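Local coordinates for ubiquinone biosynthesis accessory factor UbiJ (Escherichia coli, PDB 6H6O), which binds hydrophobic intermediates of ubiquinone biosynthesis through its SCP2 domain and is essential for the stability of the Ubi complex, at residues L25-L30 / R66-L71; T38-L43 / V120-L125; G45-V50 / I60-E65. All coordinates share one frame; numbering follows the deposited sequence. Where two conformers were deposited one is given.

Interaction 1: residues L25-L30 / R66-L71; sequences LLNTFL and RQVDVL. With CA (calcium ion), chain I.
Asn27, near the C-terminal end of helix 14-30, faces Val68 at the start of an outermost strand, 68-71. Helix and strand run nearly antiparallel, their N-to-C directions 159° apart and the short axes 8.6 Å apart at closest approach; the CA atoms of Asn27 and Gln67 come within 6.0 Å. Two bonds pair the backbone N-H and C=O of Val68 with the carboxamide of Asn27. Val68 N donates to Asn27 OD1 over 2.9 Å, almost straight and on a lone pair in the carbonyl plane, while Asn27 ND2 donates to Val68 O at 2.9 Å, with that oxygen close to the amide plane. Asn27 CG, anti to its own carbonyl carbon (chi1 -77°), is thereby directed at the strand. A water holds Arg66 O firmly and Asn27 OD1 only weakly. Beside these bonds, Leu26 lays CB against Val68 CG1 and CD1 against Val70 CG2, both at 3.8 Å, crossing Val70 at about a right angle. Asp69 points away from the helix, and its OD1 binds a calcium ion at 2.5 Å, together with four waters and Glu23 OE2 among its other ligands. Strand 68-71 pairs with strand 58-63 along its other edge, so Asn27 takes up a backbone N-H and C=O on the edge that has no strand neighbour within the chain; two bonds to one flat amide fix its rotation and tie helix to sheet.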
loop_
_atom_site.group_PDB
_atom_site.type_symbol
_atom_site.label_atom_id
_atom_site.label_comp_id
_atom_site.label_asym_id
_atom_site.label_seq_id
_atom_site.Cartn_x
_atom_site.Cartn_y
_atom_site.Cartn_z
ATOM N N LEU A 25 5.433 -6.605 -5.406
ATOM C CA LEU A 25 5.369 -7.161 -4.045
ATOM C C LEU A 25 4.740 -8.558 -4.074
ATOM O O LEU A 25 5.327 -9.488 -3.522
ATOM C CB LEU A 25 4.543 -6.255 -3.123
ATOM C CG LEU A 25 5.298 -5.218 -2.247
ATOM C CD1 LEU A 25 4.344 -4.211 -1.677
ATOM C CD2 LEU A 25 5.988 -5.904 -1.084
ATOM N N LEU A 26 3.561 -8.696 -4.710
ATOM C CA LEU A 26 2.853 -9.980 -4.816
ATOM C C LEU A 26 3.661 -11.029 -5.548
ATOM O O LEU A 26 3.669 -12.179 -5.123
ATOM C CB LEU A 26 1.482 -9.805 -5.480
ATOM C CG LEU A 26 0.427 -9.054 -4.668
ATOM C CD1 LEU A 26 -0.790 -8.773 -5.525
ATOM C CD2 LEU A 26 0.063 -9.805 -3.351
ATOM N N ASN A 27 4.348 -10.647 -6.644
ATOM C CA ASN A 27 5.149 -11.618 -7.370
ATOM C C ASN A 27 6.382 -12.084 -6.581
ATOM O O ASN A 27 6.644 -13.286 -6.524
ATOM C CB ASN A 27 5.504 -11.130 -8.757
ATOM C CG ASN A 27 4.301 -11.264 -9.669
ATOM O OD1 ASN A 27 3.770 -12.362 -9.881
ATOM N ND2 ASN A 27 3.827 -10.155 -10.178
ATOM N N THR A 28 7.070 -11.170 -5.908
ATOM C CA THR A 28 8.226 -11.585 -5.104
ATOM C C THR A 28 7.791 -12.465 -3.920
ATOM O O THR A 28 8.463 -13.449 -3.595
ATOM C CB THR A 28 9.028 -10.355 -4.636
ATOM O OG1 THR A 28 9.346 -9.544 -5.773
ATOM C CG2 THR A 28 10.312 -10.743 -3.884
ATOM N N PHE A 29 6.657 -12.136 -3.304
ATOM C CA PHE A 29 6.163 -12.857 -2.128
ATOM C C PHE A 29 5.541 -14.235 -2.440
ATOM O O PHE A 29 5.818 -15.222 -1.730
ATOM C CB PHE A 29 5.179 -11.965 -1.346
ATOM C CG PHE A 29 4.647 -12.522 -0.042
ATOM C CD1 PHE A 29 5.509 -12.809 1.017
ATOM C CD2 PHE A 29 3.283 -12.727 0.137
ATOM C CE1 PHE A 29 5.011 -13.298 2.236
ATOM C CE2 PHE A 29 2.790 -13.245 1.346
ATOM C CZ PHE A 29 3.656 -13.522 2.386
ATOM N N LEU A 30 4.761 -14.307 -3.523
ATOM C CA LEU A 30 3.974 -15.483 -3.885
ATOM C C LEU A 30 4.494 -16.339 -5.020
ATOM O O LEU A 30 4.260 -17.543 -4.993
ATOM C CB LEU A 30 2.522 -15.063 -4.214
ATOM C CG LEU A 30 1.746 -14.273 -3.142
ATOM C CD1 LEU A 30 0.413 -13.816 -3.687
ATOM C CD2 LEU A 30 1.543 -15.100 -1.827
ATOM N N ARG A 66 3.071 -18.110 -14.204
ATOM C CA ARG A 66 4.368 -17.539 -13.800
ATOM C C ARG A 66 4.271 -16.242 -13.014
ATOM O O ARG A 66 5.273 -15.805 -12.432
ATOM C CB ARG A 66 5.278 -17.376 -15.025
ATOM C CG ARG A 66 5.676 -18.726 -15.636
ATOM C CD ARG A 66 6.962 -18.634 -16.445
ATOM N NE ARG A 66 6.748 -18.076 -17.782
ATOM C CZ ARG A 66 6.722 -18.795 -18.901
ATOM N NH1 ARG A 66 6.897 -20.111 -18.858
ATOM N NH2 ARG A 66 6.526 -18.203 -20.072
ATOM N N GLN A 67 3.086 -15.614 -13.003
ATOM C CA GLN A 67 2.911 -14.383 -12.241
ATOM C C GLN A 67 1.469 -14.034 -12.021
ATOM O O GLN A 67 0.575 -14.620 -12.658
ATOM C CB GLN A 67 3.589 -13.202 -12.972
ATOM C CG GLN A 67 2.923 -12.800 -14.295
ATOM C CD GLN A 67 3.729 -11.756 -15.021
ATOM O OE1 GLN A 67 3.575 -10.562 -14.775
ATOM N NE2 GLN A 67 4.558 -12.184 -15.963
ATOM N N VAL A 68 1.256 -13.018 -11.166
ATOM C CA VAL A 68 -0.051 -12.395 -10.964
ATOM C C VAL A 68 0.108 -10.980 -11.531
ATOM O O VAL A 68 1.145 -10.313 -11.329
ATOM C CB VAL A 68 -0.537 -12.396 -9.482
ATOM C CG1 VAL A 68 0.512 -11.794 -8.540
ATOM C CG2 VAL A 68 -1.892 -11.682 -9.324
ATOM N N ASP A 69 -0.885 -10.557 -12.278
ATOM C CA ASP A 69 -0.908 -9.230 -12.837
ATOM C C ASP A 69 -1.901 -8.412 -12.042
ATOM O O ASP A 69 -2.957 -8.921 -11.663
ATOM C CB ASP A 69 -1.264 -9.274 -14.325
ATOM C CG ASP A 69 -0.065 -9.695 -15.134
ATOM O OD1 ASP A 69 0.832 -8.848 -15.349
ATOM O OD2 ASP A 69 0.037 -10.892 -15.459
ATOM N N VAL A 70 -1.521 -7.156 -11.720
ATOM C CA VAL A 70 -2.380 -6.261 -10.975
ATOM C C VAL A 70 -2.792 -5.122 -11.919
ATOM O O VAL A 70 -1.929 -4.528 -12.573
ATOM C CB VAL A 70 -1.767 -5.748 -9.643
ATOM C CG1 VAL A 70 -2.761 -4.875 -8.887
ATOM C CG2 VAL A 70 -1.326 -6.918 -8.760
ATOM N N LEU A 71 -4.093 -4.839 -11.982
ATOM C CA LEU A 71 -4.667 -3.779 -12.822
ATOM C C LEU A 71 -5.534 -2.867 -11.968
ATOM O O LEU A 71 -6.020 -3.276 -10.920
ATOM C CB LEU A 71 -5.490 -4.380 -13.971
ATOM C CG LEU A 71 -4.707 -5.069 -15.088
ATOM C CD1 LEU A 71 -4.942 -6.570 -15.059
ATOM C CD2 LEU A 71 -5.087 -4.495 -16.412
HETATM CA CA CA I . 1.538 -6.494 -14.991
HETATM O O HOH W 1 6.498 -13.601 -11.317
HETATM O O HOH W 2 -0.651 -5.445 -14.943
HETATM O O HOH W 3 0.988 -5.856 -17.221
HETATM O O HOH W 4 3.379 -7.249 -15.924
HETATM O O HOH W 5 2.411 -4.466 -14.604
#

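Interaction 2: residues T38-L43 / V120-L125. With CA (calcium ion), chain H.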
loop_
_atom_site.group_PDB
_atom_site.type_symbol
_atom_site.label_atom_id
_atom_site.label_comp_id
_atom_site.label_asym_id
_atom_site.label_seq_id
_atom_site.Cartn_x
_atom_site.Cartn_y
_atom_site.Cartn_z
ATOM N N THR A 38 1.917 -25.992 -6.134
ATOM C CA THR A 38 0.593 -26.648 -6.002
ATOM C C THR A 38 -0.458 -25.728 -5.375
ATOM O O THR A 38 -1.642 -25.819 -5.726
ATOM C CB THR A 38 0.673 -27.988 -5.285
ATOM O OG1 THR A 38 1.085 -27.747 -3.951
ATOM C CG2 THR A 38 1.594 -28.987 -5.989
ATOM N N ALA A 39 -0.025 -24.826 -4.466
ATOM C CA ALA A 39 -0.926 -23.863 -3.835
ATOM C C ALA A 39 -1.335 -22.794 -4.858
ATOM O O ALA A 39 -2.500 -22.411 -4.892
ATOM C CB ALA A 39 -0.240 -23.221 -2.643
ATOM N N ARG A 40 -0.406 -22.343 -5.718
ATOM C CA ARG A 40 -0.745 -21.351 -6.762
ATOM C C ARG A 40 -1.677 -21.932 -7.818
ATOM O O ARG A 40 -2.527 -21.198 -8.338
ATOM C CB ARG A 40 0.502 -20.798 -7.438
ATOM C CG ARG A 40 1.318 -19.902 -6.514
ATOM C CD ARG A 40 2.449 -19.174 -7.218
ATOM N NE ARG A 40 3.317 -20.082 -7.975
ATOM C CZ ARG A 40 4.543 -20.450 -7.611
ATOM N NH1 ARG A 40 5.090 -19.965 -6.499
ATOM N NH2 ARG A 40 5.234 -21.294 -8.357
ATOM N N SER A 41 -1.555 -23.259 -8.109
ATOM C CA SER A 41 -2.381 -23.913 -9.146
ATOM C C SER A 41 -3.881 -23.738 -8.925
ATOM O O SER A 41 -4.634 -23.630 -9.893
ATOM C CB SER A 41 -2.029 -25.391 -9.284
ATOM O OG SER A 41 -2.632 -26.153 -8.254
ATOM N N ARG A 42 -4.298 -23.664 -7.640
ATOM C CA ARG A 42 -5.699 -23.475 -7.246
ATOM C C ARG A 42 -6.277 -22.121 -7.735
ATOM O O ARG A 42 -7.487 -21.977 -7.815
ATOM C CB ARG A 42 -5.816 -23.564 -5.709
ATOM C CG ARG A 42 -5.553 -24.984 -5.173
ATOM C CD ARG A 42 -6.016 -25.168 -3.743
ATOM N NE ARG A 42 -5.172 -24.430 -2.804
ATOM C CZ ARG A 42 -4.578 -24.956 -1.735
ATOM N NH1 ARG A 42 -4.727 -26.243 -1.448
ATOM N NH2 ARG A 42 -3.831 -24.197 -0.945
ATOM N N LEU A 43 -5.415 -21.141 -8.035
ATOM C CA LEU A 43 -5.804 -19.788 -8.474
ATOM C C LEU A 43 -5.607 -19.560 -9.977
ATOM O O LEU A 43 -5.947 -18.480 -10.465
ATOM C CB LEU A 43 -4.994 -18.724 -7.690
ATOM C CG LEU A 43 -5.313 -18.623 -6.200
ATOM C CD1 LEU A 43 -4.222 -17.830 -5.467
ATOM C CD2 LEU A 43 -6.679 -17.973 -5.947
ATOM N N VAL A 120 -5.733 -16.622 0.536
ATOM C CA VAL A 120 -5.332 -16.558 1.953
ATOM C C VAL A 120 -4.466 -17.807 2.315
ATOM O O VAL A 120 -3.413 -17.663 2.945
ATOM C CB VAL A 120 -6.576 -16.336 2.871
ATOM C CG1 VAL A 120 -6.234 -16.486 4.363
ATOM C CG2 VAL A 120 -7.233 -14.981 2.580
ATOM N N ALA A 121 -4.886 -19.005 1.851
ATOM C CA ALA A 121 -4.140 -20.258 2.044
ATOM C C ALA A 121 -2.745 -20.128 1.398
ATOM O O ALA A 121 -1.756 -20.521 2.015
ATOM C CB ALA A 121 -4.899 -21.422 1.437
ATOM N N LEU A 122 -2.661 -19.560 0.174
ATOM C CA LEU A 122 -1.391 -19.329 -0.525
ATOM C C LEU A 122 -0.503 -18.363 0.258
ATOM O O LEU A 122 0.677 -18.680 0.460
ATOM C CB LEU A 122 -1.609 -18.837 -1.984
ATOM C CG LEU A 122 -0.375 -18.342 -2.765
ATOM C CD1 LEU A 122 0.705 -19.422 -2.892
ATOM C CD2 LEU A 122 -0.774 -17.791 -4.136
ATOM N N ALA A 123 -1.050 -17.216 0.730
ATOM C CA ALA A 123 -0.267 -16.253 1.519
ATOM C C ALA A 123 0.260 -16.903 2.820
ATOM O O ALA A 123 1.412 -16.656 3.207
ATOM C CB ALA A 123 -1.108 -15.022 1.835
ATOM N N ASP A 124 -0.581 -17.754 3.460
ATOM C CA ASP A 124 -0.211 -18.478 4.682
ATOM C C ASP A 124 0.982 -19.418 4.389
ATOM O O ASP A 124 1.974 -19.401 5.114
ATOM C CB ASP A 124 -1.413 -19.275 5.220
ATOM C CG ASP A 124 -1.262 -19.775 6.657
ATOM O OD1 ASP A 124 -0.300 -19.355 7.334
ATOM O OD2 ASP A 124 -2.119 -20.579 7.104
ATOM N N LEU A 125 0.924 -20.147 3.256
ATOM C CA LEU A 125 2.001 -21.059 2.878
ATOM C C LEU A 125 3.248 -20.302 2.438
ATOM O O LEU A 125 4.358 -20.797 2.647
ATOM C CB LEU A 125 1.528 -22.043 1.809
ATOM C CG LEU A 125 0.520 -23.104 2.329
ATOM C CD1 LEU A 125 -0.116 -23.861 1.188
ATOM C CD2 LEU A 125 1.184 -24.103 3.296
HETATM CA CA CA H . -0.234 -16.953 8.492
HETATM O O HOH W 6 -0.567 -15.421 6.435
HETATM O O HOH W 7 0.939 -18.792 9.852
#
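Packing of helix 37-41 and the residues that follow against the C-terminal helix 113-128 of the SCP2 domain centres on Leu122, pressed among Ala39, Arg40 and Leu43. The CA atoms of Ala39 and Leu122 are 5.6 Å apart, a close approach helped by the small side chain of Ala39. Leu122 CG is anti to the backbone N (chi1 171°), and its two methyls straddle Arg40 CG, CD1 at 3.7 Å and CD2 at 3.8 Å. CD1 also lies 3.9 Å from Ala39 CB, while CD2 also meets Leu43 CD1 at 3.7 Å. One turn on, Leu125 CD1 reaches the same Ala39 CB at 3.9 Å. Toward the solvent side the guanidinium of Arg42 closes the contact, its NH2 3.8 Å from Ala121 CB. No hydrogen bond crosses between the segments; the aliphatic part of Arg40 packs here, whereas its NH1 turns to the carbonyl oxygen of Ser33. Asp124 lies off the contact and binds a calcium ion through OD1, with the carbonyl oxygen of Arg93 and OE1 of Glu127. Around this apolar patch, Leu125 meets Leu36, just before helix 37-41, and Leu43, which also touches Val115 and Asn118 earlier on helix 113-128, leads from helix 37-41 toward strand 47-52.

Interaction 3: residues G45-V50 / I60-E65; sequences GKVLRV and ILVFSE
Leu48 and Leu61 form a hydrogen-bonded pair of an antiparallel beta hairpin, strands 47-52 and 58-63, which supplies two adjacent strands of the mixed SCP2 sheet. Leu48 N donates to Leu61 O at 2.9 Å and Leu61 N returns the bond to Leu48 O at 2.8 Å, both nearly straight. Val47 with Val62 and Arg49 with Ile60 are the flanking non-hydrogen-bonded pairs. The tight part of the contact is on their face: Val47 CG1 and Ile60 CG2 meet at 3.5 Å, closer than usual for methyl groups, and Trp74 lies against both residues. Val47 and Val62, in contrast, barely touch, their CG2 atoms 4.4 Å apart. The face carrying Leu48 and Leu61 is also looser across the pair, with their CB atoms 4.3 Å apart; the edge of the Phe63 ring meets Leu48 CB, 4.0 Å from CE2, and helix 113-128 fills this side, with Val115 against Leu48 and Phe119 against Leu61. The solvent side lies toward the exposed Gly45. Phe63 N still bonds Lys46 O at 3.0 Å, but beyond the regular strand the ladder ends in a more bent bond, Gly45 N to Phe63 O, at 148°, while the Lys46 side chain leads away from the other strand. At the other end Arg49 runs extended beside Ile60, pointing the same way. Its guanidinium is held by a salt bridge from NE to Glu51 and by hydrogen bonds to Ser58 and Trp74 O, and Ile60 CD1 sits 4.0 Å above the centre of one guanidinium face.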
loop_
_atom_site.group_PDB
_atom_site.type_symbol
_atom_site.label_atom_id
_atom_site.label_comp_id
_atom_site.label_asym_id
_atom_site.label_seq_id
_atom_site.Cartn_x
_atom_site.Cartn_y
_atom_site.Cartn_z
ATOM N N GLY A 45 -5.831 -18.802 -13.644
ATOM C CA GLY A 45 -6.899 -18.232 -14.459
ATOM C C GLY A 45 -7.927 -17.411 -13.714
ATOM O O GLY A 45 -8.809 -16.813 -14.342
ATOM N N LYS A 46 -7.810 -17.321 -12.384
ATOM C CA LYS A 46 -8.766 -16.557 -11.588
ATOM C C LYS A 46 -8.543 -15.057 -11.652
ATOM O O LYS A 46 -7.400 -14.580 -11.747
ATOM C CB LYS A 46 -8.808 -17.049 -10.120
ATOM C CG LYS A 46 -9.235 -18.529 -9.981
ATOM C CD LYS A 46 -10.676 -18.822 -10.463
ATOM C CE LYS A 46 -11.020 -20.277 -10.209
ATOM N NZ LYS A 46 -12.336 -20.638 -10.810
ATOM N N VAL A 47 -9.652 -14.315 -11.616
ATOM C CA VAL A 47 -9.709 -12.850 -11.542
ATOM C C VAL A 47 -10.314 -12.475 -10.165
ATOM O O VAL A 47 -11.492 -12.768 -9.904
ATOM C CB VAL A 47 -10.514 -12.198 -12.688
ATOM C CG1 VAL A 47 -10.468 -10.663 -12.562
ATOM C CG2 VAL A 47 -10.011 -12.651 -14.056
ATOM N N LEU A 48 -9.504 -11.853 -9.291
ATOM C CA LEU A 48 -9.938 -11.444 -7.964
ATOM C C LEU A 48 -9.982 -9.922 -7.911
ATOM O O LEU A 48 -8.941 -9.277 -8.057
ATOM C CB LEU A 48 -8.977 -11.996 -6.897
ATOM C CG LEU A 48 -9.189 -11.549 -5.415
ATOM C CD1 LEU A 48 -10.596 -11.943 -4.889
ATOM C CD2 LEU A 48 -8.106 -12.161 -4.495
ATOM N N ARG A 49 -11.187 -9.358 -7.712
ATOM C CA ARG A 49 -11.378 -7.906 -7.603
ATOM C C ARG A 49 -11.381 -7.501 -6.129
ATOM O O ARG A 49 -12.118 -8.076 -5.336
ATOM C CB ARG A 49 -12.682 -7.475 -8.294
ATOM C CG ARG A 49 -12.784 -5.967 -8.493
ATOM C CD ARG A 49 -13.923 -5.595 -9.441
ATOM N NE ARG A 49 -13.860 -4.166 -9.745
ATOM C CZ ARG A 49 -13.735 -3.640 -10.960
ATOM N NH1 ARG A 49 -13.697 -4.421 -12.031
ATOM N NH2 ARG A 49 -13.652 -2.324 -11.113
ATOM N N VAL A 50 -10.570 -6.504 -5.775
ATOM C CA VAL A 50 -10.434 -6.016 -4.405
ATOM C C VAL A 50 -10.898 -4.564 -4.364
ATOM O O VAL A 50 -10.315 -3.704 -5.034
ATOM C CB VAL A 50 -9.000 -6.201 -3.803
ATOM C CG1 VAL A 50 -8.955 -5.751 -2.341
ATOM C CG2 VAL A 50 -8.494 -7.638 -3.935
ATOM N N ILE A 60 -7.431 -5.224 -9.289
ATOM C CA ILE A 60 -7.820 -6.484 -9.917
ATOM C C ILE A 60 -6.564 -7.349 -10.055
ATOM O O ILE A 60 -5.566 -6.909 -10.609
ATOM C CB ILE A 60 -8.585 -6.252 -11.239
ATOM C CG1 ILE A 60 -9.856 -5.360 -11.015
ATOM C CG2 ILE A 60 -8.986 -7.606 -11.859
ATOM C CD1 ILE A 60 -9.672 -3.892 -11.339
ATOM N N LEU A 61 -6.613 -8.550 -9.486
ATOM C CA LEU A 61 -5.503 -9.510 -9.496
ATOM C C LEU A 61 -5.850 -10.625 -10.489
ATOM O O LEU A 61 -6.909 -11.259 -10.355
ATOM C CB LEU A 61 -5.298 -10.101 -8.094
ATOM C CG LEU A 61 -4.461 -9.286 -7.067
ATOM C CD1 LEU A 61 -4.978 -7.876 -6.869
ATOM C CD2 LEU A 61 -4.404 -10.016 -5.734
ATOM N N VAL A 62 -4.995 -10.837 -11.496
ATOM C CA VAL A 62 -5.231 -11.892 -12.518
ATOM C C VAL A 62 -4.113 -12.902 -12.369
ATOM O O VAL A 62 -2.963 -12.578 -12.651
ATOM C CB VAL A 62 -5.290 -11.319 -13.963
ATOM C CG1 VAL A 62 -5.578 -12.431 -14.968
ATOM C CG2 VAL A 62 -6.323 -10.190 -14.067
ATOM N N PHE A 63 -4.452 -14.124 -11.955
ATOM C CA PHE A 63 -3.466 -15.162 -11.680
ATOM C C PHE A 63 -3.127 -16.052 -12.881
ATOM O O PHE A 63 -4.008 -16.714 -13.426
ATOM C CB PHE A 63 -3.911 -16.016 -10.478
ATOM C CG PHE A 63 -4.108 -15.235 -9.202
ATOM C CD1 PHE A 63 -3.050 -15.046 -8.312
ATOM C CD2 PHE A 63 -5.350 -14.689 -8.885
ATOM C CE1 PHE A 63 -3.227 -14.299 -7.128
ATOM C CE2 PHE A 63 -5.527 -13.948 -7.710
ATOM C CZ PHE A 63 -4.462 -13.761 -6.832
ATOM N N SER A 64 -1.839 -16.070 -13.286
ATOM C CA SER A 64 -1.369 -16.956 -14.351
ATOM C C SER A 64 -0.306 -17.906 -13.747
ATOM O O SER A 64 -0.045 -17.825 -12.544
ATOM C CB SER A 64 -0.861 -16.168 -15.563
ATOM O OG SER A 64 0.347 -15.473 -15.321
ATOM N N GLU A 65 0.265 -18.817 -14.543
ATOM C CA GLU A 65 1.244 -19.782 -14.034
ATOM C C GLU A 65 2.554 -19.124 -13.528
ATOM O O GLU A 65 3.051 -19.526 -12.496
ATOM C CB GLU A 65 1.538 -20.898 -15.045
ATOM C CG GLU A 65 2.220 -22.100 -14.399
ATOM C CD GLU A 65 2.928 -23.058 -15.334
ATOM O OE1 GLU A 65 2.862 -24.285 -15.086
ATOM O OE2 GLU A 65 3.578 -22.582 -16.291
#

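Overall arrangement
All three contacts belong to the SCP2 domain, their centres about 10 to 13 Å apart. Along the chain the first segments come in order from helix 14-30, helix 37-41 and strand 47-52; the hairpin of interaction 3 closes first, then 66-71 completes interaction 1, and 120-125 completes interaction 2 much later. Interactions 1 and 3 share the sheet: Asp69 O accepts from Val62 N, and Leu71 N bonds Ile60 O. Interactions 1 and 2 meet where Leu30 O reaches Arg40 NH1 and Leu30 packs on Leu122. Interaction 2 touches the hairpin through Leu43 O and Phe63 CB. Together they join three helices and the sheet into one domain, the part that binds the hydrophobic intermediates.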